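Local structure of iron superoxide dismutase (Trypanosoma cruzi, 2GPC) at residues Thr76-Ser81 and Ala175-Thr180; Leu127-Asp130 and Lys135-Val138. The protein probably catalyses the disproportionation of superoxide into dioxygen and hydrogen peroxide at an iron centre. All blocks are in the same frame, centred on the assembly; numbering follows the deposited sequence.

Interaction 1: Thr76-Ser81 and Ala175-Thr180; sequences TFYWES and AAYVQT
Tyr78 and Tyr177 both set CG opposite the backbone nitrogen (chi1 170° and 158°), which sends each ring well out from its own helix toward the other. The reach is needed, because the nearest CA atoms, of Tyr78 and Val178, are 13.0 Å apart. The side chains come from opposite directions and meet through their phenol ends: Tyr78 OH lies 2.8 Å from Tyr177 OH, the spacing of a hydrogen bond between two buried residues. That bond is not certain, since the Tyr78 proton has another acceptor within reach. The stronger partner of Tyr177 OH is the backbone oxygen of Asp160, itself an iron ligand. Tyr78 OH arrives at the edge of the Tyr177 ring, in its plane, with Tyr177 CZ at 3.7 Å. In the other sense the approach is oblique to the Tyr78 ring, whose CZ is 3.4 Å from Tyr177 OH.

Each ring has further neighbours. Tyr78 CD2 rests 3.8 Å above one face of the Trp79 ring, toward its rim, and Trp79 in turn meets His27, an iron ligand, edge-to-face. Tyr177 lies beside Tyr166, with the ring planes about 25° apart. Where helix 63-80 gives way to the following loop, Ser81 OG bonds back to Phe77 O at 2.6 Å and also to Thr158 N on strand 153-160, tying this end of the helix to the sheet.

The two helices belong to the alpha-hairpin and C-terminal portions of the iron/manganese superoxide dismutase fold, and their tyrosine side chains bridge the gap beside the metal, that of Tyr78 being about 6 Å from the iron. The hydroxyl pair could therefore link helix 63-80, through Tyr177, to the backbone of a metal-binding residue.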
ATOM      1  N   THR A  76       5.667  12.904 -10.305  1.00 10.49           N
ATOM      2  CA  THR A  76       6.474  13.996 -10.863  1.00 10.25           C
ATOM      3  C   THR A  76       6.851  14.996  -9.773  1.00 10.60           C
ATOM      4  O   THR A  76       8.002  15.417  -9.684  1.00 10.39           O
ATOM      5  CB  THR A  76       5.756  14.674 -12.050  1.00 10.62           C
ATOM      6  OG1 THR A  76       5.776  13.800 -13.188  1.00  9.88           O
ATOM      7  CG2 THR A  76       6.529  15.909 -12.534  1.00 10.23           C
ATOM      8  N   PHE A  77       5.893  15.347  -8.923  1.00 10.60           N
ATOM      9  CA  PHE A  77       6.145  16.271  -7.815  1.00 11.00           C
ATOM     10  C   PHE A  77       7.138  15.697  -6.803  1.00 10.53           C
ATOM     11  O   PHE A  77       7.912  16.428  -6.189  1.00 10.15           O
ATOM     12  CB  PHE A  77       4.833  16.642  -7.119  1.00 11.20           C
ATOM     13  CG  PHE A  77       4.901  17.925  -6.368  1.00 13.46           C
ATOM     14  CD1 PHE A  77       4.522  19.118  -6.966  1.00 16.02           C
ATOM     15  CD2 PHE A  77       5.372  17.950  -5.063  1.00 14.93           C
ATOM     16  CE1 PHE A  77       4.613  20.328  -6.263  1.00 16.43           C
ATOM     17  CE2 PHE A  77       5.464  19.148  -4.360  1.00 15.29           C
ATOM     18  CZ  PHE A  77       5.094  20.334  -4.961  1.00 15.42           C
ATOM     19  N   TYR A  78       7.101  14.378  -6.652  1.00  9.84           N
ATOM     20  CA  TYR A  78       8.004  13.643  -5.767  1.00  9.42           C
ATOM     21  C   TYR A  78       9.468  13.696  -6.251  1.00  9.57           C
ATOM     22  O   TYR A  78      10.371  13.980  -5.459  1.00  8.65           O
ATOM     23  CB  TYR A  78       7.518  12.201  -5.668  1.00  9.34           C
ATOM     24  CG  TYR A  78       8.438  11.214  -4.986  1.00  8.31           C
ATOM     25  CD1 TYR A  78       8.841  11.385  -3.659  1.00  8.29           C
ATOM     26  CD2 TYR A  78       8.867  10.083  -5.657  1.00  6.93           C
ATOM     27  CE1 TYR A  78       9.659  10.432  -3.029  1.00  9.06           C
ATOM     28  CE2 TYR A  78       9.691   9.147  -5.054  1.00  8.45           C
ATOM     29  CZ  TYR A  78      10.085   9.323  -3.738  1.00  8.29           C
ATOM     30  OH  TYR A  78      10.896   8.367  -3.167  1.00 10.13           O
ATOM     31  N   TRP A  79       9.697  13.451  -7.541  1.00  8.91           N
ATOM     32  CA  TRP A  79      11.058  13.540  -8.083  1.00  9.55           C
ATOM     33  C   TRP A  79      11.589  14.979  -7.998  1.00  9.40           C
ATOM     34  O   TRP A  79      12.769  15.194  -7.701  1.00  9.72           O
ATOM     35  CB  TRP A  79      11.145  13.058  -9.539  1.00  9.62           C
ATOM     36  CG  TRP A  79      10.514  11.738  -9.827  1.00 10.36           C
ATOM     37  CD1 TRP A  79       9.563  11.479 -10.769  1.00 12.13           C
ATOM     38  CD2 TRP A  79      10.823  10.480  -9.217  1.00 10.30           C
ATOM     39  NE1 TRP A  79       9.243  10.143 -10.765  1.00 12.07           N
ATOM     40  CE2 TRP A  79      10.009   9.506  -9.827  1.00 12.23           C
ATOM     41  CE3 TRP A  79      11.712  10.072  -8.221  1.00 11.79           C
ATOM     42  CZ2 TRP A  79      10.046   8.155  -9.460  1.00 12.48           C
ATOM     43  CZ3 TRP A  79      11.742   8.732  -7.854  1.00 11.78           C
ATOM     44  CH2 TRP A  79      10.917   7.797  -8.472  1.00 12.36           C
ATOM     45  N   GLU A  80      10.714  15.953  -8.225  1.00  9.59           N
ATOM     46  CA  GLU A  80      11.081  17.368  -8.145  1.00 10.02           C
ATOM     47  C   GLU A  80      11.342  17.810  -6.698  1.00 10.32           C
ATOM     48  O   GLU A  80      11.990  18.829  -6.469  1.00 10.49           O
ATOM     49  CB  GLU A  80       9.989  18.230  -8.783  1.00 10.43           C
ATOM     50  CG  GLU A  80       9.873  18.011 -10.282  1.00 11.97           C
ATOM     51  CD  GLU A  80       8.707  18.731 -10.934  1.00 14.15           C
ATOM     52  OE1 GLU A  80       8.728  18.837 -12.172  1.00 15.12           O
ATOM     53  OE2 GLU A  80       7.770  19.185 -10.232  1.00 17.01           O
ATOM     54  N   SER A  81      10.821  17.040  -5.735  1.00 10.55           N
ATOM     55  CA  SER A  81      11.017  17.283  -4.300  1.00 10.90           C
ATOM     56  C   SER A  81      12.346  16.753  -3.764  1.00 11.62           C
ATOM     57  O   SER A  81      12.656  16.927  -2.567  1.00 12.25           O
ATOM     58  CB  SER A  81       9.885  16.618  -3.503  1.00 11.33           C
ATOM     59  OG  SER A  81       8.638  17.217  -3.774  1.00 10.17           O
ATOM     60  N   ALA A 175      11.081   4.065   8.263  1.00 11.92           N
ATOM     61  CA  ALA A 175      11.747   5.104   9.060  1.00 12.33           C
ATOM     62  C   ALA A 175      13.119   5.469   8.478  1.00 12.25           C
ATOM     63  O   ALA A 175      13.461   6.639   8.382  1.00 11.81           O
ATOM     64  CB  ALA A 175      11.887   4.673  10.501  1.00 12.62           C
ATOM     65  N   ALA A 176      13.890   4.468   8.072  1.00 12.26           N
ATOM     66  CA  ALA A 176      15.214   4.710   7.494  1.00 12.73           C
ATOM     67  C   ALA A 176      15.108   5.406   6.142  1.00 12.62           C
ATOM     68  O   ALA A 176      15.929   6.259   5.799  1.00 12.45           O
ATOM     69  CB  ALA A 176      15.998   3.407   7.371  1.00 12.52           C
ATOM     70  N   TYR A 177      14.081   5.046   5.385  1.00 12.94           N
ATOM     71  CA  TYR A 177      13.823   5.663   4.089  1.00 12.75           C
ATOM     72  C   TYR A 177      13.492   7.142   4.253  1.00 12.81           C
ATOM     73  O   TYR A 177      13.949   7.971   3.468  1.00 13.32           O
ATOM     74  CB  TYR A 177      12.667   4.926   3.387  1.00 12.87           C
ATOM     75  CG  TYR A 177      11.948   5.713   2.318  1.00 11.64           C
ATOM     76  CD1 TYR A 177      12.588   6.080   1.129  1.00 11.89           C
ATOM     77  CD2 TYR A 177      10.615   6.085   2.484  1.00 12.87           C
ATOM     78  CE1 TYR A 177      11.910   6.812   0.138  1.00 11.76           C
ATOM     79  CE2 TYR A 177       9.935   6.808   1.507  1.00 12.60           C
ATOM     80  CZ  TYR A 177      10.588   7.172   0.333  1.00 12.95           C
ATOM     81  OH  TYR A 177       9.895   7.875  -0.649  1.00 11.82           O
ATOM     82  N   VAL A 178      12.700   7.473   5.272  1.00 12.75           N
ATOM     83  CA  VAL A 178      12.322   8.861   5.522  1.00 12.40           C
ATOM     84  C   VAL A 178      13.525   9.674   5.990  1.00 12.58           C
ATOM     85  O   VAL A 178      13.657  10.834   5.620  1.00 12.61           O
ATOM     86  CB  VAL A 178      11.133   8.964   6.513  1.00 12.29           C
ATOM     87  CG1 VAL A 178      10.905  10.415   6.995  1.00 12.42           C
ATOM     88  CG2 VAL A 178       9.884   8.439   5.843  1.00 12.32           C
ATOM     89  N   GLN A 179      14.406   9.072   6.786  1.00 12.97           N
ATOM     90  CA  GLN A 179      15.652   9.746   7.164  1.00 13.39           C
ATOM     91  C   GLN A 179      16.457  10.101   5.909  1.00 12.82           C
ATOM     92  O   GLN A 179      17.003  11.198   5.800  1.00 12.35           O
ATOM     93  CB  GLN A 179      16.473   8.896   8.155  1.00 13.90           C
ATOM     94  CG  GLN A 179      15.893   8.918   9.601  1.00 16.14           C
ATOM     95  CD  GLN A 179      15.584  10.342  10.117  1.00 18.77           C
ATOM     96  OE1 GLN A 179      16.493  11.149  10.286  1.00 22.77           O
ATOM     97  NE2 GLN A 179      14.306  10.643  10.353  1.00 17.22           N
ATOM     98  N   THR A 180      16.493   9.177   4.948  1.00 12.49           N
ATOM     99  CA  THR A 180      17.142   9.414   3.661  1.00 12.43           C
ATOM    100  C   THR A 180      16.462  10.536   2.873  1.00 12.13           C
ATOM    101  O   THR A 180      17.139  11.362   2.260  1.00 11.77           O
ATOM    102  CB  THR A 180      17.165   8.105   2.843  1.00 12.65           C
ATOM    103  OG1 THR A 180      18.235   7.276   3.303  1.00 12.12           O
ATOM    104  CG2 THR A 180      17.470   8.346   1.371  1.00 12.88           C
TER

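Interaction 2: Leu127-Asp130 and Lys135-Val138; sequences LVKD and KLKV
Leu127 and Leu136 meet on the face of the hairpin turned to helices 92-102 and 105-118, where Leu127 CD1 comes to 4.2 Å from Leu136 CB. With CG anti to the backbone N (chi1 177°), Leu127 leans toward the partner strand, and CD1 also touches the carbonyl oxygen of Lys137. Next along, Leu136 CD1 lies 3.8 Å from Lys129 CB and packs against CG of that lysine too, the two side chains crossing at a slant; the extended lysine chain then leads away to a salt bridge with Glu97. Phe102 and Phe108, one from each helix, pack against Leu127, and Phe102 reaches Leu136 as well.

Backbone bonding is close and straight at the Val128-Lys137 pair: Val128 N to Lys137 O is 2.9 Å, with an angle of 169° at the hydrogen, and Lys137 N returns a bond to Val128 O of equal length. Toward the turn the pairing of Asp130 with Lys135 is looser. The strands make up a beta hairpin at one side of the three-stranded antiparallel sheet in the C-terminal domain of iron/manganese superoxide dismutases, strand 123-130 being central and strand 135-142 outermost within the chain.

Against the leucine face packed under the helices stands the other face, where Lys135 and Lys137 are exposed to solvent although Val128 and Asp130 are buried. Val128 CG2 lies 4.1 Å from Lys137 CB. From there the Lys137 chain, CG anti to the carbonyl carbon (chi1 -67°) and extended beyond it, runs diagonally across the hairpin until NZ reaches Asp130 OD2 at 2.8 Å. This salt bridge uses the anti lone pair of OD2, while OD1 is held by Asn152 ND2 and by Asn132 N in the turn, fixing the rotation of the carboxylate. Lys135 instead carries its amino group toward Ala100 O, a weak bond.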
ATOM      1  N   LEU A 127       4.041  18.628   2.587  1.00 10.96           N
ATOM      2  CA  LEU A 127       4.032  19.979   3.116  1.00 11.35           C
ATOM      3  C   LEU A 127       3.220  20.793   2.120  1.00 11.70           C
ATOM      4  O   LEU A 127       3.468  20.724   0.915  1.00 12.06           O
ATOM      5  CB  LEU A 127       5.451  20.551   3.209  1.00 11.28           C
ATOM      6  CG  LEU A 127       5.579  22.004   3.688  1.00 11.88           C
ATOM      7  CD1 LEU A 127       5.035  22.164   5.112  1.00 11.75           C
ATOM      8  CD2 LEU A 127       7.024  22.473   3.596  1.00 12.80           C
ATOM      9  N   VAL A 128       2.250  21.552   2.621  1.00 11.95           N
ATOM     10  CA  VAL A 128       1.424  22.423   1.791  1.00 12.25           C
ATOM     11  C   VAL A 128       1.352  23.816   2.411  1.00 12.30           C
ATOM     12  O   VAL A 128       1.617  23.991   3.595  1.00 11.58           O
ATOM     13  CB  VAL A 128      -0.035  21.876   1.615  1.00 12.09           C
ATOM     14  CG1 VAL A 128      -0.040  20.506   0.918  1.00 12.29           C
ATOM     15  CG2 VAL A 128      -0.774  21.816   2.938  1.00 12.52           C
ATOM     16  N   LYS A 129       0.991  24.796   1.599  1.00 12.77           N
ATOM     17  CA  LYS A 129       0.632  26.117   2.078  1.00 13.26           C
ATOM     18  C   LYS A 129      -0.870  26.246   1.890  1.00 13.64           C
ATOM     19  O   LYS A 129      -1.366  26.097   0.774  1.00 13.45           O
ATOM     20  CB  LYS A 129       1.373  27.191   1.276  1.00 13.54           C
ATOM     21  CG  LYS A 129       1.016  28.637   1.639  1.00 14.87           C
ATOM     22  CD  LYS A 129       2.043  29.583   1.008  1.00 17.33           C
ATOM     23  CE  LYS A 129       2.067  30.961   1.607  1.00 19.49           C
ATOM     24  NZ  LYS A 129       3.134  31.784   0.922  1.00 21.25           N
ATOM     25  N   ASP A 130      -1.591  26.467   2.987  1.00 13.63           N
ATOM     26  CA  ASP A 130      -3.030  26.714   2.937  1.00 14.12           C
ATOM     27  C   ASP A 130      -3.264  28.183   2.606  1.00 14.79           C
ATOM     28  O   ASP A 130      -3.080  29.050   3.463  1.00 14.42           O
ATOM     29  CB  ASP A 130      -3.674  26.352   4.277  1.00 13.93           C
ATOM     30  CG  ASP A 130      -5.187  26.382   4.231  1.00 14.64           C
ATOM     31  OD1 ASP A 130      -5.775  26.967   3.290  1.00 15.11           O
ATOM     32  OD2 ASP A 130      -5.869  25.851   5.123  1.00 16.67           O
ATOM     33  N   LYS A 135      -0.846  29.877   6.124  1.00 19.10           N
ATOM     34  CA  LYS A 135      -0.105  29.017   7.060  1.00 18.95           C
ATOM     35  C   LYS A 135       0.343  27.732   6.359  1.00 17.84           C
ATOM     36  O   LYS A 135      -0.396  27.160   5.551  1.00 17.10           O
ATOM     37  CB  LYS A 135      -0.959  28.672   8.295  1.00 19.50           C
ATOM     38  CG  LYS A 135      -0.353  29.095   9.644  1.00 22.34           C
ATOM     39  CD  LYS A 135      -0.448  30.598   9.859  1.00 24.61           C
ATOM     40  CE  LYS A 135      -0.316  30.995  11.332  1.00 24.97           C
ATOM     41  NZ  LYS A 135       1.095  31.301  11.690  1.00 25.78           N
ATOM     42  N   LEU A 136       1.562  27.296   6.656  1.00 16.62           N
ATOM     43  CA  LEU A 136       2.060  26.006   6.194  1.00 16.55           C
ATOM     44  C   LEU A 136       1.485  24.894   7.072  1.00 16.34           C
ATOM     45  O   LEU A 136       1.259  25.097   8.267  1.00 15.95           O
ATOM     46  CB  LEU A 136       3.588  25.978   6.197  1.00 16.47           C
ATOM     47  CG  LEU A 136       4.268  26.431   4.898  1.00 17.53           C
ATOM     48  CD1 LEU A 136       3.602  27.650   4.276  1.00 18.85           C
ATOM     49  CD2 LEU A 136       5.743  26.687   5.125  1.00 17.51           C
ATOM     50  N   LYS A 137       1.229  23.734   6.463  1.00 16.00           N
ATOM     51  CA  LYS A 137       0.686  22.576   7.169  1.00 16.23           C
ATOM     52  C   LYS A 137       1.277  21.266   6.636  1.00 15.74           C
ATOM     53  O   LYS A 137       1.571  21.146   5.447  1.00 14.73           O
ATOM     54  CB  LYS A 137      -0.836  22.517   7.008  1.00 16.76           C
ATOM     55  CG  LYS A 137      -1.591  23.644   7.694  1.00 19.51           C
ATOM     56  CD  LYS A 137      -3.071  23.545   7.363  1.00 22.82           C
ATOM     57  CE  LYS A 137      -3.877  24.670   7.992  1.00 24.22           C
ATOM     58  NZ  LYS A 137      -5.292  24.558   7.546  1.00 25.64           N
ATOM     59  N   VAL A 138       1.446  20.300   7.532  1.00 15.28           N
ATOM     60  CA  VAL A 138       1.774  18.936   7.159  1.00 15.54           C
ATOM     61  C   VAL A 138       0.439  18.252   6.926  1.00 16.30           C
ATOM     62  O   VAL A 138      -0.512  18.432   7.699  1.00 16.83           O
ATOM     63  CB  VAL A 138       2.573  18.202   8.251  1.00 15.43           C
ATOM     64  CG1 VAL A 138       2.596  16.680   8.002  1.00 15.79           C
ATOM     65  CG2 VAL A 138       3.973  18.745   8.334  1.00 15.46           C
TER

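From the N terminus, the chain passes through the alpha-hairpin region to the end of helix 63-80, where residues 76-81 supply the first half of interaction 1. Two helices, 92-102 and 105-118, follow before strand 123-130 turns back into strand 135-142, and interaction 2 closes this short loop of four residues. Strand 153-160 then completes the sheet, and helix 174-184 brings residues 175-180 back to close the much longer loop of interaction 1, which encloses interaction 2 entirely. The contacts do not touch: their centres lie about 17 Å apart. One joins helix 63-80 to helix 174-184 near the iron; the other is local to the sheet.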